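Local coordinates for protein folylpolyglutamate synthase/dihydrofolate synthase (Thermotoga maritima, PDB 1O5Z) that probably catalyses the ATP-dependent addition of L-glutamate to dihydropteroate and to tetrahydrofolyl-polyglutamates, a magnesium-dependent ligase reaction of folate biosynthesis, at residues S39-K44 with E113-I118; E106-I111 with T137-L142; I349-D354 with E358-K363; V371-V376 with K382-L387. All blocks are in the same frame, centred on the assembly; numbering follows the deposited sequence.

Interaction 1. Residues S39-K44 with E113-I118; sequences SMLLSK and ETMEPI
Ile118 presents two methyls to the end of helix 36-44, and its torsions decide which goes where. With chi1 at -76°, CG1 lies beside the backbone N and carries CD1 onto the last turn of the other helix, while CG2, opposite that N, faces Leu41 and Lys44. Leu41 answers with CG swung away from its own N (chi1 178°), which sends its two methyls out across the gap between the helices.

The CG2 methyl of Ile118 is shared. It lies 3.8 Å from Leu41 CD1 on one hand, the two side chains crossing at a slant, and 3.8 Å from Lys44 CB on the other. Lys44 therefore contributes the aliphatic root of its side chain, whose chain then bends and leads away, its amine making a weak, long ion pair with Glu121. CD1 of Ile118 meets backbone instead, 3.4 Å from Lys44 O. The second Leu41 methyl, CD2, is 4.3 Å from Met115 CE, a looser touch one turn earlier on helix 105-122. No hydrogen bond joins the segments; this is apolar packing, sealed inside at Leu41 and Met115 and reaching the surface at Lys44.

The axes of segments 39-44 and 113-118 approach to 10.7 Å at 117°, and helix 105-122 is kinked at Pro117, where the backbone N of Pro117 and Ile118 lack bonds to the preceding turn. Leu119 and Leu122 of the same helix also pack on Leu41, and helix 132-146 also packs here, with Ala138 against Leu41 and with Met139 and Leu142 against Met115.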
loop_
_atom_site.group_PDB
_atom_site.type_symbol
_atom_site.label_atom_id
_atom_site.label_comp_id
_atom_site.label_asym_id
_atom_site.label_seq_id
_atom_site.Cartn_x
_atom_site.Cartn_y
_atom_site.Cartn_z
ATOM N N SER A 39 -9.798 11.866 17.231
ATOM C CA SER A 39 -9.398 12.011 18.621
ATOM C C SER A 39 -10.562 11.717 19.599
ATOM O O SER A 39 -10.383 11.020 20.597
ATOM C CB SER A 39 -8.842 13.400 18.862
ATOM O OG SER A 39 -7.729 13.626 18.036
ATOM N N MET A 40 -11.750 12.216 19.286
ATOM C CA MET A 40 -12.927 11.938 20.090
ATOM C C MET A 40 -13.372 10.467 20.023
ATOM O O MET A 40 -13.708 9.870 21.018
ATOM C CB MET A 40 -14.057 12.859 19.615
ATOM C CG MET A 40 -15.325 12.823 20.423
ATOM S SD MET A 40 -16.623 13.917 19.767
ATOM C CE MET A 40 -15.611 15.366 19.376
ATOM N N LEU A 41 -13.412 9.875 18.851
ATOM C CA LEU A 41 -13.723 8.445 18.753
ATOM C C LEU A 41 -12.781 7.608 19.612
ATOM O O LEU A 41 -13.224 6.848 20.467
ATOM C CB LEU A 41 -13.647 7.978 17.298
ATOM C CG LEU A 41 -13.875 6.517 16.925
ATOM C CD1 LEU A 41 -15.164 6.004 17.540
ATOM C CD2 LEU A 41 -13.896 6.347 15.417
ATOM N N LEU A 42 -11.486 7.794 19.420
ATOM C CA LEU A 42 -10.506 7.074 20.191
ATOM C C LEU A 42 -10.613 7.312 21.710
ATOM O O LEU A 42 -10.468 6.382 22.507
ATOM C CB LEU A 42 -9.099 7.408 19.674
ATOM C CG LEU A 42 -8.741 6.801 18.310
ATOM C CD1 LEU A 42 -7.421 7.347 17.788
ATOM C CD2 LEU A 42 -8.623 5.322 18.454
ATOM N N SER A 43 -10.869 8.554 22.103
ATOM C CA SER A 43 -11.059 8.879 23.489
ATOM C C SER A 43 -12.199 8.082 24.101
ATOM O O SER A 43 -12.088 7.613 25.196
ATOM C CB SER A 43 -11.414 10.339 23.634
ATOM O OG SER A 43 -11.549 10.671 24.994
ATOM N N LYS A 44 -13.307 7.979 23.388
ATOM C CA LYS A 44 -14.468 7.258 23.863
ATOM C C LYS A 44 -14.183 5.743 23.887
ATOM O O LYS A 44 -14.827 5.036 24.628
ATOM C CB LYS A 44 -15.685 7.584 22.974
ATOM C CG LYS A 44 -16.157 9.047 23.089
ATOM C CD LYS A 44 -17.697 9.160 22.984
ATOM C CE LYS A 44 -18.243 10.471 23.505
ATOM N NZ LYS A 44 -18.680 10.522 24.970
ATOM N N GLU A 113 -18.806 -4.401 16.845
ATOM C CA GLU A 113 -19.825 -4.459 17.864
ATOM C C GLU A 113 -19.441 -3.730 19.147
ATOM O O GLU A 113 -20.260 -3.036 19.739
ATOM C CB GLU A 113 -20.189 -5.894 18.104
ATOM C CG GLU A 113 -21.093 -6.324 16.980
ATOM C CD GLU A 113 -21.476 -7.790 17.028
ATOM O OE1 GLU A 113 -20.921 -8.558 17.894
ATOM O OE2 GLU A 113 -22.344 -8.159 16.171
ATOM N N THR A 114 -18.177 -3.832 19.529
ATOM C CA THR A 114 -17.601 -2.942 20.558
ATOM C C THR A 114 -17.776 -1.433 20.318
ATOM O O THR A 114 -18.179 -0.719 21.237
ATOM C CB THR A 114 -16.138 -3.266 20.724
ATOM O OG1 THR A 114 -16.053 -4.653 21.046
ATOM C CG2 THR A 114 -15.549 -2.564 21.935
ATOM N N MET A 115 -17.514 -0.972 19.103
ATOM C CA MET A 115 -17.588 0.460 18.756
ATOM C C MET A 115 -18.999 0.958 18.452
ATOM O O MET A 115 -19.270 2.141 18.590
ATOM C CB MET A 115 -16.739 0.722 17.518
ATOM C CG MET A 115 -15.306 0.383 17.714
ATOM S SD MET A 115 -14.388 0.399 16.162
ATOM C CE MET A 115 -14.619 2.110 15.723
ATOM N N GLU A 116 -19.878 0.044 18.051
ATOM C CA GLU A 116 -21.228 0.350 17.593
ATOM C C GLU A 116 -21.986 1.379 18.449
ATOM O O GLU A 116 -22.472 2.357 17.898
ATOM C CB GLU A 116 -22.040 -0.933 17.387
ATOM C CG GLU A 116 -23.533 -0.737 17.060
ATOM C CD GLU A 116 -24.247 -2.036 16.614
ATOM O OE1 GLU A 116 -24.197 -3.071 17.353
ATOM O OE2 GLU A 116 -24.898 -2.052 15.531
ATOM N N PRO A 117 -22.126 1.201 19.766
ATOM C CA PRO A 117 -22.852 2.197 20.536
ATOM C C PRO A 117 -22.160 3.531 20.484
ATOM O O PRO A 117 -22.831 4.523 20.408
ATOM C CB PRO A 117 -22.877 1.640 21.955
ATOM C CG PRO A 117 -21.861 0.623 21.964
ATOM C CD PRO A 117 -21.675 0.078 20.599
ATOM N N ILE A 118 -20.835 3.545 20.477
ATOM C CA ILE A 118 -20.095 4.813 20.395
ATOM C C ILE A 118 -20.305 5.461 19.077
ATOM O O ILE A 118 -20.637 6.630 19.031
ATOM C CB ILE A 118 -18.608 4.640 20.711
ATOM C CG1 ILE A 118 -18.459 4.479 22.235
ATOM C CG2 ILE A 118 -17.789 5.883 20.255
ATOM C CD1 ILE A 118 -17.220 3.727 22.623
#

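Interaction 2. Residues E106-I111 with T137-L142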
loop_
_atom_site.group_PDB
_atom_site.type_symbol
_atom_site.label_atom_id
_atom_site.label_comp_id
_atom_site.label_asym_id
_atom_site.label_seq_id
_atom_site.Cartn_x
_atom_site.Cartn_y
_atom_site.Cartn_z
ATOM N N GLU A 106 -14.617 -12.469 11.654
ATOM C CA GLU A 106 -15.157 -12.572 13.009
ATOM C C GLU A 106 -14.628 -11.430 13.922
ATOM O O GLU A 106 -15.373 -10.801 14.643
ATOM C CB GLU A 106 -14.848 -13.959 13.612
ATOM C CG GLU A 106 -15.450 -14.101 14.998
ATOM C CD GLU A 106 -14.902 -15.263 15.859
ATOM O OE1 GLU A 106 -15.755 -15.943 16.543
ATOM O OE2 GLU A 106 -13.637 -15.446 15.873
ATOM N N ASP A 107 -13.350 -11.146 13.864
ATOM C CA ASP A 107 -12.836 -10.062 14.645
ATOM C C ASP A 107 -13.244 -8.685 14.161
ATOM O O ASP A 107 -13.385 -7.759 14.969
ATOM C CB ASP A 107 -11.322 -10.145 14.725
ATOM C CG ASP A 107 -10.860 -11.182 15.759
ATOM O OD1 ASP A 107 -11.697 -11.653 16.581
ATOM O OD2 ASP A 107 -9.671 -11.571 15.813
ATOM N N VAL A 108 -13.399 -8.517 12.859
ATOM C CA VAL A 108 -13.865 -7.260 12.350
ATOM C C VAL A 108 -15.264 -7.027 12.955
ATOM O O VAL A 108 -15.577 -5.950 13.466
ATOM C CB VAL A 108 -13.955 -7.277 10.830
ATOM C CG1 VAL A 108 -14.890 -6.116 10.330
ATOM C CG2 VAL A 108 -12.555 -7.242 10.181
ATOM N N VAL A 109 -16.085 -8.062 12.902
ATOM C CA VAL A 109 -17.428 -8.010 13.473
ATOM C C VAL A 109 -17.352 -7.675 14.973
ATOM O O VAL A 109 -18.058 -6.794 15.447
ATOM C CB VAL A 109 -18.176 -9.328 13.204
ATOM C CG1 VAL A 109 -19.489 -9.419 13.990
ATOM C CG2 VAL A 109 -18.491 -9.444 11.774
ATOM N N LYS A 110 -16.454 -8.343 15.691
ATOM C CA LYS A 110 -16.276 -8.107 17.131
ATOM C C LYS A 110 -15.877 -6.681 17.464
ATOM O O LYS A 110 -16.485 -6.054 18.320
ATOM C CB LYS A 110 -15.242 -9.077 17.734
ATOM C CG LYS A 110 -15.809 -10.506 18.069
ATOM C CD LYS A 110 -14.635 -11.487 18.378
ATOM C CE LYS A 110 -15.015 -12.582 19.398
ATOM N NZ LYS A 110 -14.014 -12.652 20.566
ATOM N N ILE A 111 -14.833 -6.180 16.824
ATOM C CA ILE A 111 -14.437 -4.813 17.048
ATOM C C ILE A 111 -15.551 -3.852 16.654
ATOM O O ILE A 111 -15.821 -2.899 17.374
ATOM C CB ILE A 111 -13.113 -4.457 16.358
ATOM C CG1 ILE A 111 -11.919 -4.826 17.264
ATOM C CG2 ILE A 111 -12.968 -2.930 16.134
ATOM C CD1 ILE A 111 -11.386 -6.054 16.907
ATOM N N THR A 137 -9.625 3.209 10.974
ATOM C CA THR A 137 -8.403 3.455 11.712
ATOM C C THR A 137 -8.598 3.178 13.181
ATOM O O THR A 137 -7.749 2.588 13.820
ATOM C CB THR A 137 -7.930 4.911 11.486
ATOM O OG1 THR A 137 -7.678 5.110 10.090
ATOM C CG2 THR A 137 -6.599 5.156 12.181
ATOM N N ALA A 138 -9.712 3.634 13.725
ATOM C CA ALA A 138 -10.010 3.410 15.128
ATOM C C ALA A 138 -10.215 1.914 15.400
ATOM O O ALA A 138 -9.848 1.394 16.483
ATOM C CB ALA A 138 -11.226 4.228 15.525
ATOM N N MET A 139 -10.842 1.237 14.431
ATOM C CA MET A 139 -10.964 -0.202 14.488
ATOM C C MET A 139 -9.604 -0.872 14.593
ATOM O O MET A 139 -9.408 -1.739 15.405
ATOM C CB MET A 139 -11.623 -0.719 13.240
ATOM C CG MET A 139 -13.123 -0.491 13.158
ATOM S SD MET A 139 -13.841 -1.301 11.660
ATOM C CE MET A 139 -12.862 -2.853 11.631
ATOM N N ALA A 140 -8.656 -0.474 13.745
ATOM C CA ALA A 140 -7.322 -1.017 13.832
ATOM C C ALA A 140 -6.718 -0.741 15.180
ATOM O O ALA A 140 -6.225 -1.637 15.813
ATOM C CB ALA A 140 -6.478 -0.453 12.753
ATOM N N PHE A 141 -6.772 0.506 15.637
ATOM C CA PHE A 141 -6.186 0.866 16.936
ATOM C C PHE A 141 -6.755 0.052 18.071
ATOM O O PHE A 141 -6.039 -0.384 18.957
ATOM C CB PHE A 141 -6.395 2.332 17.262
ATOM C CG PHE A 141 -5.466 3.262 16.553
ATOM C CD1 PHE A 141 -5.959 4.411 15.954
ATOM C CD2 PHE A 141 -4.089 3.046 16.548
ATOM C CE1 PHE A 141 -5.096 5.319 15.268
ATOM C CE2 PHE A 141 -3.237 3.952 15.910
ATOM C CZ PHE A 141 -3.754 5.102 15.272
ATOM N N LEU A 142 -8.060 -0.125 18.046
ATOM C CA LEU A 142 -8.750 -0.898 19.079
ATOM C C LEU A 142 -8.326 -2.374 19.007
ATOM O O LEU A 142 -8.049 -3.015 20.003
ATOM C CB LEU A 142 -10.267 -0.773 18.850
ATOM C CG LEU A 142 -11.145 -1.371 19.928
ATOM C CD1 LEU A 142 -10.696 -0.886 21.260
ATOM C CD2 LEU A 142 -12.637 -1.079 19.696
#
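Ile111 and Met139 are the residues of the two segments whose CA atoms lie nearest, 6.3 Å apart, and everything that crosses the gap is apolar. Three side-chain contacts carry it, and one methyl serves two of them. CG2 of Ile111 stands opposite its own backbone N (chi1 -86°), facing the other helix. There it settles against the root of Met139, 3.8 Å from Met139 CA and 3.9 Å from Met139 CG, pressing on backbone as much as on side chain. The same CG2 touches Leu142 CD2 at 4.0 Å, one turn further along, so that the methyl contacts two side chains of helix 132-146.

The third contact belongs to the thioether end. Met139 runs extended through chi2 and then turns at chi3 (39°), which brings CE to within 4.1 Å of Val108 CG1; the two chains cross one over the other rather than lying alongside.

Hydrogen bonding within the two segments follows each helix, as in Ile111 N to Asp107 O at 2.8 Å and Leu142 N to Ala138 O at 2.8 Å. All four touching residues are buried. Helix 12-23 packs on Val108 through Tyr15 and Val18, while the hydroxyl of Tyr52 is hydrogen-bonded to Phe141 O.

With the axes of these two segments 10.3 Å apart and inclined at 102°, this is a steep helix-on-helix crossing, formed within the Mur ligase middle domain, whose mixed sheet and surrounding helices belong to the P-loop NTPase class.

Interaction 3. Residues I349-D354 with E358-K363; sequences IGILDD and EDILRK
Ile349 and Ile351 lie in extended backbone, two residues apart, and both point their side chains at helix 357-361, with CA separations of 8.7 Å from Ile349 to Leu361 and 8.8 Å from Ile351 to Ile360. This is the strand-to-helix half of a beta-alpha-beta crossover in the glutamate ligase domain: strand 345-349 runs out, the chain turns, and the helix folds back over the sheet before strand 370-373.

Ile351 and Ile360 reach toward each other tip to tip. Each places CG1 beside its backbone N (chi1 -45° in Ile351, -67° in Ile360), and the branches interlock reciprocally: Ile351 CG2 touches Ile360 CD1 at 3.8 Å, while Ile351 CD1 lies 3.9 Å from Ile360 CG2, so two methyl pairs meet here.

Leu361 is the next residue of the helix to take part, and Met390 of helix 384-394 packs on it as well. Pro326, at the start of helix 326-339, also touches Ile360. No polar bond crosses between the segments. The contact finishes at Leu361 CD2, which is touched by two isoleucine ends, Ile349 CD1 at 4.0 Å and Ile351 CD1 at 4.2 Å.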
loop_
_atom_site.group_PDB
_atom_site.type_symbol
_atom_site.label_atom_id
_atom_site.label_comp_id
_atom_site.label_asym_id
_atom_site.label_seq_id
_atom_site.Cartn_x
_atom_site.Cartn_y
_atom_site.Cartn_z
ATOM N N ILE A 349 -5.941 -5.921 -20.191
ATOM C CA ILE A 349 -6.200 -4.554 -19.749
ATOM C C ILE A 349 -7.712 -4.189 -19.627
ATOM O O ILE A 349 -8.527 -4.500 -20.481
ATOM C CB ILE A 349 -5.360 -3.551 -20.597
ATOM C CG1 ILE A 349 -5.330 -2.153 -19.952
ATOM C CG2 ILE A 349 -5.805 -3.515 -22.067
ATOM C CD1 ILE A 349 -4.140 -1.368 -20.358
ATOM N N GLY A 350 -8.073 -3.627 -18.478
ATOM C CA GLY A 350 -9.413 -3.096 -18.263
ATOM C C GLY A 350 -9.231 -1.764 -17.577
ATOM O O GLY A 350 -8.508 -1.667 -16.603
ATOM N N ILE A 351 -9.838 -0.729 -18.104
ATOM C CA ILE A 351 -9.726 0.569 -17.509
ATOM C C ILE A 351 -11.115 1.120 -17.391
ATOM O O ILE A 351 -11.898 0.967 -18.314
ATOM C CB ILE A 351 -8.882 1.538 -18.391
ATOM C CG1 ILE A 351 -7.608 0.881 -18.901
ATOM C CG2 ILE A 351 -8.531 2.834 -17.613
ATOM C CD1 ILE A 351 -6.933 1.683 -19.927
ATOM N N LEU A 352 -11.400 1.773 -16.269
ATOM C CA LEU A 352 -12.637 2.522 -16.119
ATOM C C LEU A 352 -12.590 3.810 -16.946
ATOM O O LEU A 352 -11.518 4.300 -17.350
ATOM C CB LEU A 352 -12.917 2.815 -14.641
ATOM C CG LEU A 352 -12.925 1.581 -13.732
ATOM C CD1 LEU A 352 -12.974 1.956 -12.267
ATOM C CD2 LEU A 352 -14.081 0.699 -14.089
ATOM N N ASP A 353 -13.776 4.353 -17.202
ATOM C CA ASP A 353 -13.888 5.481 -18.109
ATOM C C ASP A 353 -13.547 6.777 -17.392
ATOM O O ASP A 353 -13.332 7.784 -18.040
ATOM C CB ASP A 353 -15.257 5.506 -18.841
ATOM C CG ASP A 353 -16.334 6.259 -18.095
ATOM O OD1 ASP A 353 -16.572 5.964 -16.910
ATOM O OD2 ASP A 353 -17.018 7.164 -18.636
ATOM N N ASP A 354 -13.451 6.730 -16.063
ATOM C CA ASP A 354 -13.042 7.889 -15.262
ATOM C C ASP A 354 -11.538 8.094 -15.281
ATOM O O ASP A 354 -11.033 8.975 -14.626
ATOM C CB ASP A 354 -13.543 7.787 -13.809
ATOM C CG ASP A 354 -12.878 6.663 -13.017
ATOM O OD1 ASP A 354 -12.288 5.733 -13.617
ATOM O OD2 ASP A 354 -12.913 6.625 -11.771
ATOM N N GLU A 358 -6.821 6.664 -22.972
ATOM C CA GLU A 358 -6.002 6.806 -24.164
ATOM C C GLU A 358 -4.537 7.028 -23.794
ATOM O O GLU A 358 -3.651 6.389 -24.341
ATOM C CB GLU A 358 -6.531 7.989 -24.958
ATOM C CG GLU A 358 -5.784 8.400 -26.217
ATOM C CD GLU A 358 -6.189 9.798 -26.630
ATOM O OE1 GLU A 358 -5.337 10.701 -26.645
ATOM O OE2 GLU A 358 -7.389 10.002 -26.856
ATOM N N ASP A 359 -4.285 7.926 -22.855
ATOM C CA ASP A 359 -2.927 8.200 -22.465
ATOM C C ASP A 359 -2.359 6.984 -21.716
ATOM O O ASP A 359 -1.167 6.767 -21.737
ATOM C CB ASP A 359 -2.822 9.512 -21.646
ATOM C CG ASP A 359 -3.123 10.785 -22.479
ATOM O OD1 ASP A 359 -3.851 10.725 -23.504
ATOM O OD2 ASP A 359 -2.683 11.928 -22.182
ATOM N N ILE A 360 -3.191 6.164 -21.089
ATOM C CA ILE A 360 -2.681 4.894 -20.516
ATOM C C ILE A 360 -2.301 3.878 -21.593
ATOM O O ILE A 360 -1.213 3.302 -21.546
ATOM C CB ILE A 360 -3.710 4.229 -19.533
ATOM C CG1 ILE A 360 -3.906 5.065 -18.267
ATOM C CG2 ILE A 360 -3.286 2.790 -19.164
ATOM C CD1 ILE A 360 -5.197 4.709 -17.521
ATOM N N LEU A 361 -3.210 3.646 -22.541
ATOM C CA LEU A 361 -3.025 2.618 -23.595
ATOM C C LEU A 361 -1.777 2.877 -24.439
ATOM O O LEU A 361 -1.072 1.959 -24.867
ATOM C CB LEU A 361 -4.262 2.553 -24.527
ATOM C CG LEU A 361 -5.546 1.999 -23.930
ATOM C CD1 LEU A 361 -6.800 2.232 -24.793
ATOM C CD2 LEU A 361 -5.356 0.541 -23.668
ATOM N N ARG A 362 -1.514 4.147 -24.647
ATOM C CA ARG A 362 -0.397 4.588 -25.433
ATOM C C ARG A 362 0.940 4.225 -24.851
ATOM O O ARG A 362 1.920 4.127 -25.575
ATOM C CB ARG A 362 -0.454 6.085 -25.525
ATOM C CG ARG A 362 -1.636 6.615 -26.332
ATOM C CD ARG A 362 -1.834 8.120 -26.235
ATOM N NE ARG A 362 -1.213 8.833 -27.342
ATOM C CZ ARG A 362 -1.836 9.116 -28.480
ATOM N NH1 ARG A 362 -3.101 8.754 -28.698
ATOM N NH2 ARG A 362 -1.207 9.765 -29.429
ATOM N N LYS A 363 1.001 4.043 -23.537
ATOM C CA LYS A 363 2.257 3.631 -22.883
ATOM C C LYS A 363 2.675 2.229 -23.333
ATOM O O LYS A 363 3.868 1.908 -23.412
ATOM C CB LYS A 363 2.119 3.688 -21.351
ATOM C CG LYS A 363 1.752 5.070 -20.787
ATOM C CD LYS A 363 2.598 6.208 -21.378
ATOM C CE LYS A 363 2.182 7.546 -20.788
ATOM N NZ LYS A 363 3.049 8.654 -21.206
#

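Interaction 4. Residues V371-V376 with K382-L387. With SO4 (sulfate ion), chain E.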
loop_
_atom_site.group_PDB
_atom_site.type_symbol
_atom_site.label_atom_id
_atom_site.label_comp_id
_atom_site.label_asym_id
_atom_site.label_seq_id
_atom_site.Cartn_x
_atom_site.Cartn_y
_atom_site.Cartn_z
ATOM N N VAL A 371 -2.750 -8.413 -27.099
ATOM C CA VAL A 371 -3.484 -7.469 -26.300
ATOM C C VAL A 371 -4.937 -7.916 -26.237
ATOM O O VAL A 371 -5.593 -8.177 -27.251
ATOM C CB VAL A 371 -3.346 -6.014 -26.808
ATOM C CG1 VAL A 371 -4.155 -5.033 -25.936
ATOM C CG2 VAL A 371 -1.872 -5.593 -26.853
ATOM N N ILE A 372 -5.391 -8.048 -25.001
ATOM C CA ILE A 372 -6.724 -8.447 -24.667
ATOM C C ILE A 372 -7.305 -7.360 -23.761
ATOM O O ILE A 372 -6.786 -7.100 -22.709
ATOM C CB ILE A 372 -6.709 -9.765 -23.898
ATOM C CG1 ILE A 372 -6.001 -10.855 -24.701
ATOM C CG2 ILE A 372 -8.135 -10.154 -23.520
ATOM C CD1 ILE A 372 -5.754 -12.102 -23.883
ATOM N N VAL A 373 -8.387 -6.734 -24.212
ATOM C CA VAL A 373 -9.119 -5.771 -23.444
ATOM C C VAL A 373 -10.210 -6.587 -22.769
ATOM O O VAL A 373 -10.841 -7.450 -23.385
ATOM C CB VAL A 373 -9.776 -4.697 -24.351
ATOM C CG1 VAL A 373 -10.492 -3.652 -23.516
ATOM C CG2 VAL A 373 -8.717 -4.031 -25.257
ATOM N N THR A 374 -10.449 -6.279 -21.511
ATOM C CA THR A 374 -11.425 -7.011 -20.710
ATOM C C THR A 374 -12.261 -6.036 -19.932
ATOM O O THR A 374 -11.936 -4.852 -19.896
ATOM C CB THR A 374 -10.681 -7.984 -19.792
ATOM O OG1 THR A 374 -11.618 -8.901 -19.273
ATOM C CG2 THR A 374 -10.051 -7.308 -18.584
ATOM N N ARG A 375 -13.359 -6.487 -19.355
ATOM C CA ARG A 375 -14.177 -5.580 -18.520
ATOM C C ARG A 375 -13.740 -5.544 -17.066
ATOM O O ARG A 375 -13.734 -6.564 -16.426
ATOM C CB ARG A 375 -15.629 -6.007 -18.496
ATOM C CG ARG A 375 -16.287 -5.967 -19.767
ATOM C CD ARG A 375 -17.712 -6.238 -19.617
ATOM N NE ARG A 375 -18.367 -5.134 -18.940
ATOM C CZ ARG A 375 -19.027 -4.168 -19.559
ATOM N NH1 ARG A 375 -19.114 -4.156 -20.883
ATOM N NH2 ARG A 375 -19.586 -3.202 -18.849
ATOM N N VAL A 376 -13.440 -4.366 -16.524
ATOM C CA VAL A 376 -13.294 -4.221 -15.081
ATOM C C VAL A 376 -14.545 -4.738 -14.351
ATOM O O VAL A 376 -15.680 -4.344 -14.651
ATOM C CB VAL A 376 -13.035 -2.787 -14.676
ATOM C CG1 VAL A 376 -12.891 -2.693 -13.167
ATOM C CG2 VAL A 376 -11.776 -2.243 -15.366
ATOM N N LYS A 382 -18.123 1.438 -17.136
ATOM C CA LYS A 382 -18.917 1.831 -18.321
ATOM C C LYS A 382 -18.026 2.073 -19.545
ATOM O O LYS A 382 -16.819 2.254 -19.421
ATOM C CB LYS A 382 -19.885 3.024 -18.050
ATOM C CG LYS A 382 -19.306 4.430 -17.981
ATOM C CD LYS A 382 -20.424 5.483 -17.783
ATOM C CE LYS A 382 -20.031 6.904 -18.252
ATOM N NZ LYS A 382 -21.193 7.861 -18.413
ATOM N N ASP A 383 -18.659 2.021 -20.717
ATOM C CA ASP A 383 -18.038 2.278 -22.029
ATOM C C ASP A 383 -16.969 1.316 -22.462
ATOM O O ASP A 383 -15.942 1.725 -23.030
ATOM C CB ASP A 383 -17.444 3.682 -22.104
ATOM C CG ASP A 383 -18.418 4.673 -22.534
ATOM O OD1 ASP A 383 -18.324 5.819 -22.044
ATOM O OD2 ASP A 383 -19.306 4.389 -23.360
ATOM N N MET A 384 -17.223 0.038 -22.246
ATOM C CA MET A 384 -16.366 -0.972 -22.797
ATOM C C MET A 384 -16.155 -0.692 -24.288
ATOM O O MET A 384 -15.076 -0.874 -24.851
ATOM C CB MET A 384 -17.029 -2.315 -22.606
ATOM C CG MET A 384 -16.232 -3.446 -23.124
ATOM S SD MET A 384 -14.609 -3.495 -22.302
ATOM C CE MET A 384 -14.113 -5.136 -22.824
ATOM N N ASN A 385 -17.205 -0.198 -24.910
ATOM C CA ASN A 385 -17.227 0.008 -26.336
ATOM C C ASN A 385 -16.104 0.939 -26.818
ATOM O O ASN A 385 -15.362 0.606 -27.744
ATOM C CB ASN A 385 -18.600 0.577 -26.747
ATOM C CG ASN A 385 -19.671 0.434 -25.631
ATOM O OD1 ASN A 385 -20.448 1.377 -25.387
ATOM N ND2 ASN A 385 -19.701 -0.730 -24.949
ATOM N N SER A 386 -15.987 2.104 -26.187
ATOM C CA SER A 386 -15.008 3.099 -26.626
ATOM C C SER A 386 -13.619 2.732 -26.128
ATOM O O SER A 386 -12.647 3.090 -26.774
ATOM C CB SER A 386 -15.406 4.539 -26.233
ATOM O OG SER A 386 -15.612 4.640 -24.838
ATOM N N LEU A 387 -13.532 2.004 -25.019
ATOM C CA LEU A 387 -12.257 1.452 -24.565
ATOM C C LEU A 387 -11.611 0.589 -25.622
ATOM O O LEU A 387 -10.418 0.730 -25.925
ATOM C CB LEU A 387 -12.427 0.597 -23.300
ATOM C CG LEU A 387 -11.153 -0.102 -22.767
ATOM C CD1 LEU A 387 -9.975 0.877 -22.545
ATOM C CD2 LEU A 387 -11.395 -0.906 -21.478
HETATM S S SO4 E . -20.812 -0.604 -21.445
HETATM O O1 SO4 E . -19.405 -0.793 -21.071
HETATM O O2 SO4 E . -21.088 -1.698 -22.388
HETATM O O3 SO4 E . -20.909 0.638 -22.225
HETATM O O4 SO4 E . -21.599 -0.522 -20.194
#
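Strand 370-373, helix 384-394 and strand 399-400 form a beta-alpha-beta unit of the glutamate ligase domain, and this contact packs the end of the strand on the first turn of the helix, where a sulfate is bound. Val373 and Leu387 make the inner part: CG1 of the valine touches Leu387 CD2 at 3.5 Å, the two side chains sliding past each other in opposite senses. Met384 packs beside them. Its chain bends at chi2 (59°), laying CE against the peptide of Thr374, 3.6 Å from Thr374 C, and SD near Arg375 CG. Further out, the Arg375 chain bends back at chi3 and NH1 comes to 3.3 Å from Met384 CB.

The sulfate is probably from the crystallisation liquor; its sulfur lies at the edge of that guanidinium, in its plane. The helix grips it directly: Met384 N donates to O1 over 2.6 Å, nearly straight at 169°. Asn385 ND2 bonds O2 at 3.1 Å, whereas Asp383 N and the Arg375 nitrogens contribute weak bonds.

The anion thus lies at the N-terminal end of helix 384-394, whose Asp383 side chain makes no capping bond. Backbone N-H groups, the Asn385 amide and a guanidinium converge on one dianion here, and the helix dipole would probably add to its attraction, so the strand end and helix start together suit a bound anion.

From the N terminus, helix 36-44 is the first to be used: interaction 1 brings it to helix 105-122 and closes a loop of 68 residues. Interaction 2 starts within that span, from an earlier part of helix 105-122, and ends on helix 132-146, so the two cross along the chain; they also touch, Met115 SD lying 3.4 Å from Met139 CG, and together join three helices, 36-44, 105-122 and 132-146. Interactions 3 and 4 follow in series, each closing a short loop in the glutamate ligase domain, with centres about 9 Å apart. Strands 345-349 and 370-373 join them side by side. The centres of interactions 1 and 2 lie about 36 to 43 Å from those of interactions 3 and 4.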